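Local coordinates for single-stranded DNA-binding protein (Thermus aquaticus, PDB 2FXQ) that binds single-stranded DNA and probably recruits partner proteins to it during DNA replication, recombination and repair, at residues W185-L189 against R223-P227; Q37-T41 against G199-N203. All blocks are in the same frame, centred on the assembly; numbering follows the deposited sequence.

Interaction 1. Residues W185-L189 against R223-P227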
loop_
_atom_site.group_PDB
_atom_site.type_symbol
_atom_site.label_atom_id
_atom_site.label_comp_id
_atom_site.label_asym_id
_atom_site.label_seq_id
_atom_site.Cartn_x
_atom_site.Cartn_y
_atom_site.Cartn_z
ATOM N N TRP A 185 21.853 2.876 7.520
ATOM C CA TRP A 185 21.947 1.877 6.445
ATOM C C TRP A 185 22.042 2.533 5.061
ATOM O O TRP A 185 22.861 2.129 4.239
ATOM C CB TRP A 185 20.706 0.969 6.506
ATOM C CG TRP A 185 20.673 -0.038 5.431
ATOM C CD1 TRP A 185 21.226 -1.319 5.456
ATOM C CD2 TRP A 185 20.057 0.113 4.137
ATOM N NE1 TRP A 185 20.970 -1.942 4.253
ATOM C CE2 TRP A 185 20.262 -1.097 3.433
ATOM C CE3 TRP A 185 19.342 1.146 3.513
ATOM C CZ2 TRP A 185 19.799 -1.287 2.127
ATOM C CZ3 TRP A 185 18.930 0.991 2.245
ATOM C CH2 TRP A 185 19.123 -0.253 1.548
ATOM N N ALA A 186 21.199 3.542 4.791
ATOM C CA ALA A 186 21.179 4.209 3.470
ATOM C C ALA A 186 22.505 4.897 3.160
ATOM O O ALA A 186 22.891 5.080 1.988
ATOM C CB ALA A 186 20.003 5.208 3.398
ATOM N N SER A 187 23.228 5.248 4.221
ATOM C CA SER A 187 24.543 5.886 4.022
ATOM C C SER A 187 25.558 4.983 3.268
ATOM O O SER A 187 26.552 5.497 2.758
ATOM C CB SER A 187 25.133 6.368 5.357
ATOM O OG SER A 187 25.725 5.292 6.077
ATOM N N GLU A 188 25.296 3.664 3.188
ATOM C CA GLU A 188 26.221 2.744 2.480
ATOM C C GLU A 188 25.984 2.764 0.971
ATOM O O GLU A 188 26.756 2.190 0.231
ATOM C CB GLU A 188 26.041 1.271 2.926
ATOM C CG GLU A 188 25.987 0.984 4.419
ATOM C CD GLU A 188 25.047 -0.196 4.769
ATOM O OE1 GLU A 188 24.198 -0.607 3.914
ATOM O OE2 GLU A 188 25.154 -0.721 5.912
ATOM N N LEU A 189 24.873 3.360 0.535
ATOM C CA LEU A 189 24.532 3.401 -0.889
ATOM C C LEU A 189 25.385 4.481 -1.588
ATOM O O LEU A 189 25.981 5.298 -0.902
ATOM C CB LEU A 189 23.048 3.762 -1.001
ATOM C CG LEU A 189 21.953 2.846 -0.339
ATOM C CD1 LEU A 189 20.613 3.628 -0.112
ATOM C CD2 LEU A 189 21.712 1.717 -1.261
ATOM N N ARG A 223 10.601 1.909 4.832
ATOM C CA ARG A 223 11.380 0.700 4.563
ATOM C C ARG A 223 12.217 1.025 3.333
ATOM O O ARG A 223 11.769 1.754 2.445
ATOM C CB ARG A 223 10.447 -0.449 4.176
ATOM C CG ARG A 223 11.217 -1.760 4.000
ATOM C CD ARG A 223 10.364 -3.022 4.204
ATOM N NE ARG A 223 11.138 -4.226 3.900
ATOM C CZ ARG A 223 10.708 -5.491 4.100
ATOM N NH1 ARG A 223 9.541 -5.766 4.637
ATOM N NH2 ARG A 223 11.465 -6.497 3.770
ATOM N N LEU A 224 13.443 0.509 3.284
ATOM C CA LEU A 224 14.266 0.629 2.106
ATOM C C LEU A 224 14.866 -0.766 1.787
ATOM O O LEU A 224 15.276 -1.504 2.684
ATOM C CB LEU A 224 15.490 1.578 2.385
ATOM C CG LEU A 224 15.155 3.055 2.688
ATOM C CD1 LEU A 224 16.472 3.785 3.006
ATOM C CD2 LEU A 224 14.469 3.663 1.487
ATOM N N GLU A 225 14.891 -1.115 0.511
ATOM C CA GLU A 225 15.444 -2.378 0.088
ATOM C C GLU A 225 16.201 -2.100 -1.199
ATOM O O GLU A 225 15.939 -1.125 -1.870
ATOM C CB GLU A 225 14.356 -3.443 -0.184
ATOM C CG GLU A 225 13.458 -3.798 1.011
ATOM C CD GLU A 225 14.213 -4.496 2.151
ATOM O OE1 GLU A 225 13.702 -4.549 3.308
ATOM O OE2 GLU A 225 15.349 -4.975 1.919
ATOM N N ARG A 226 17.108 -3.008 -1.544
ATOM C CA ARG A 226 17.831 -2.927 -2.782
ATOM C C ARG A 226 17.370 -3.964 -3.820
ATOM O O ARG A 226 17.480 -5.170 -3.586
ATOM C CB ARG A 226 19.296 -3.242 -2.463
ATOM C CG ARG A 226 19.927 -2.310 -1.466
ATOM C CD ARG A 226 21.405 -2.599 -1.285
ATOM N NE ARG A 226 22.134 -2.110 -2.447
ATOM C CZ ARG A 226 23.409 -1.769 -2.404
ATOM N NH1 ARG A 226 24.070 -1.878 -1.249
ATOM N NH2 ARG A 226 24.012 -1.310 -3.490
ATOM N N PRO A 227 16.909 -3.522 -4.976
ATOM C CA PRO A 227 16.497 -4.442 -6.031
ATOM C C PRO A 227 17.758 -5.129 -6.569
ATOM O O PRO A 227 18.840 -4.550 -6.540
ATOM C CB PRO A 227 15.881 -3.530 -7.090
ATOM C CG PRO A 227 16.473 -2.184 -6.815
ATOM C CD PRO A 227 16.712 -2.100 -5.352
#
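The six-membered ring of W185 meets strand 223-225 where L224 leaves the backbone, its CZ3 lying 3.5 Å from L224 CB. Next to it, A186 CB touches L224 CD1 at 3.8 Å, which gives the leucine a second neighbour on the helix. R226 comes at the indole differently: its CG lies near the ring plane, at the edge, 3.7 Å from both W185 CZ2 and CH2. The indole and the guanidinium are almost perpendicular, at 89°, so the arginine passes the ring with its methylenes and does not stack on it. The indole of W185 extends out from the helix to the strand because chi1 (178°) places CG opposite the backbone N.

This is the packing expected of an OB fold, in which the helix between the third and fourth strands closes one end of a five-stranded barrel. Here helix 180-186 sets A186 against V153 and L155, while L224 reaches L155, L195 and V197 from the last strand.

Beyond the helix the chain folds into a type I turn from A186 to L189, and L189 N bonds to A186 O. After this turn, L189 CD2 lies over the centre of the R226 guanidinium, 4.0 Å above its plane; a bend at chi3 (75°) carries the arginine there. On the strand's other side, R223 NE donates to E225 OE1 at 2.7 Å within a salt bridge, using that oxygen's anti lone pair, and E225 packs on L75 of the second subunit.

Interaction 2. Residues Q37-T41 against G199-N203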
loop_
_atom_site.group_PDB
_atom_site.type_symbol
_atom_site.label_atom_id
_atom_site.label_comp_id
_atom_site.label_asym_id
_atom_site.label_seq_id
_atom_site.Cartn_x
_atom_site.Cartn_y
_atom_site.Cartn_z
ATOM N N GLN A 37 -3.420 12.750 9.199
ATOM C CA GLN A 37 -2.424 12.810 10.273
ATOM C C GLN A 37 -1.461 11.657 10.124
ATOM O O GLN A 37 -1.865 10.577 9.712
ATOM C CB GLN A 37 -3.157 12.604 11.633
ATOM C CG GLN A 37 -4.351 13.491 11.851
ATOM C CD GLN A 37 -3.932 14.913 12.253
ATOM O OE1 GLN A 37 -2.801 15.136 12.720
ATOM N NE2 GLN A 37 -4.821 15.862 12.056
ATOM N N ASP A 38 -0.210 11.814 10.504
ATOM C CA ASP A 38 0.452 10.569 10.862
ATOM C C ASP A 38 1.225 10.605 12.119
ATOM O O ASP A 38 1.715 11.642 12.540
ATOM C CB ASP A 38 1.395 10.078 9.841
ATOM C CG ASP A 38 1.770 11.091 8.942
ATOM O OD1 ASP A 38 1.469 10.807 7.759
ATOM O OD2 ASP A 38 2.320 12.164 9.346
ATOM N N ALA A 39 1.368 9.412 12.616
ATOM C CA ALA A 39 1.997 9.165 13.890
ATOM C C ALA A 39 3.492 9.061 13.665
ATOM O O ALA A 39 3.968 8.558 12.613
ATOM C CB ALA A 39 1.458 7.878 14.437
ATOM N N PHE A 40 4.248 9.558 14.636
ATOM C CA PHE A 40 5.674 9.294 14.679
ATOM C C PHE A 40 6.133 9.297 16.130
ATOM O O PHE A 40 5.379 9.714 17.000
ATOM C CB PHE A 40 6.433 10.332 13.856
ATOM C CG PHE A 40 6.421 11.697 14.447
ATOM C CD1 PHE A 40 7.498 12.146 15.221
ATOM C CD2 PHE A 40 5.337 12.546 14.246
ATOM C CE1 PHE A 40 7.491 13.430 15.791
ATOM C CE2 PHE A 40 5.319 13.834 14.812
ATOM C CZ PHE A 40 6.406 14.281 15.574
ATOM N N THR A 41 7.360 8.835 16.364
ATOM C CA THR A 41 8.001 8.832 17.679
ATOM C C THR A 41 9.093 9.897 17.655
ATOM O O THR A 41 10.007 9.825 16.819
ATOM C CB THR A 41 8.618 7.446 17.934
ATOM O OG1 THR A 41 7.572 6.473 17.951
ATOM C CG2 THR A 41 9.215 7.353 19.349
ATOM N N GLY A 199 7.203 4.299 1.742
ATOM C CA GLY A 199 7.221 5.410 2.671
ATOM C C GLY A 199 5.874 6.096 2.727
ATOM O O GLY A 199 4.869 5.493 2.431
ATOM N N ARG A 200 5.893 7.371 3.074
ATOM C CA ARG A 200 4.651 8.120 3.202
ATOM C C ARG A 200 4.983 9.548 2.829
ATOM O O ARG A 200 6.144 9.963 2.892
ATOM C CB ARG A 200 4.128 8.026 4.647
ATOM C CG ARG A 200 5.068 8.499 5.728
ATOM C CD ARG A 200 4.364 8.349 7.096
ATOM N NE ARG A 200 5.272 8.720 8.163
ATOM C CZ ARG A 200 4.970 8.632 9.458
ATOM N NH1 ARG A 200 3.771 8.226 9.859
ATOM N NH2 ARG A 200 5.846 9.012 10.354
ATOM N N LEU A 201 3.949 10.318 2.540
ATOM C CA LEU A 201 4.173 11.692 2.080
ATOM C C LEU A 201 4.052 12.613 3.270
ATOM O O LEU A 201 3.094 12.498 4.048
ATOM C CB LEU A 201 3.045 12.032 1.108
ATOM C CG LEU A 201 3.341 12.141 -0.359
ATOM C CD1 LEU A 201 2.309 13.143 -1.025
ATOM C CD2 LEU A 201 4.741 12.638 -0.699
ATOM N N VAL A 202 5.071 13.445 3.510
ATOM C CA VAL A 202 5.015 14.293 4.705
ATOM C C VAL A 202 5.243 15.740 4.288
ATOM O O VAL A 202 5.657 16.023 3.185
ATOM C CB VAL A 202 6.099 13.886 5.782
ATOM C CG1 VAL A 202 5.880 12.430 6.310
ATOM C CG2 VAL A 202 7.471 14.001 5.181
ATOM N N ASN A 203 5.054 16.658 5.240
ATOM C CA ASN A 203 5.293 18.054 4.959
ATOM C C ASN A 203 6.472 18.474 5.815
ATOM O O ASN A 203 6.450 18.308 7.022
ATOM C CB ASN A 203 4.099 18.916 5.368
ATOM C CG ASN A 203 2.841 18.625 4.558
ATOM O OD1 ASN A 203 1.892 18.177 5.119
ATOM N ND2 ASN A 203 2.828 18.948 3.256
HETATM O O HOH W 1 1.178 7.380 8.200
#
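R200 reaches from strand 199-203 to the backbone of strand 37-41 and takes the carbonyl of A39 end-on, with two nitrogens on one oxygen. The strands belong to different OB folds, the two that follow each other in this chain, and they cross at 104° with their axes 9.1 Å apart at the closest, too far for backbone pairing. A long arginine spans the distance, its chain extended from CG to NE. R200 NH1 donates to A39 O at 2.8 Å (N-H...O 151°) and R200 NH2 donates to the same oxygen at 3.0 Å, less straight; the oxygen lies almost exactly in the guanidinium plane.

This two-nitrogen grip makes the tight side of the contact, together with D38, whose CG sits over one face of the guanidinium. The carboxylate is tilted against that plane. No N-H of R200 points at D38 OD1, which lies well out of the guanidinium plane, 4.0 Å from R200 NH1, where the opposite charges would probably still attract. The firmer partner of D38 OD1 is N129, while R200 NE is held by a salt bridge to E220, which fixes the rotation of the group.

The outer side is looser. A39 turns its methyl away, and the side chain of F40 meets R200 NH2 through CB, while F40 also packs on R48 and V50. Were R200 replaced by an alanine, the A39 carbonyl would probably lose both of these donors, E220 its charged mate, and a gap would open beside D38. Alongside D38, a water in the guanidinium plane accepts from R200 NH1 at 3.2 Å and donates only weakly to D38 OD1.

Interactions 1 and 2 share the second OB fold but use it for different ends. Residues 199-203 and 223-227 lie on neighbouring antiparallel strands, 194-207 and 213-225, and E220, the salt-bridge partner of R200, stands on the same strand whose end carries L224. The centres are about 20 Å apart, and the nearest atoms, about 5 Å apart, do not touch. Interaction 1 packs a helix on its own barrel, about 19 Å from the centre of the chain and within reach of the second subunit; interaction 2, only about 9 Å from that centre, ties the first fold to the second within one chain.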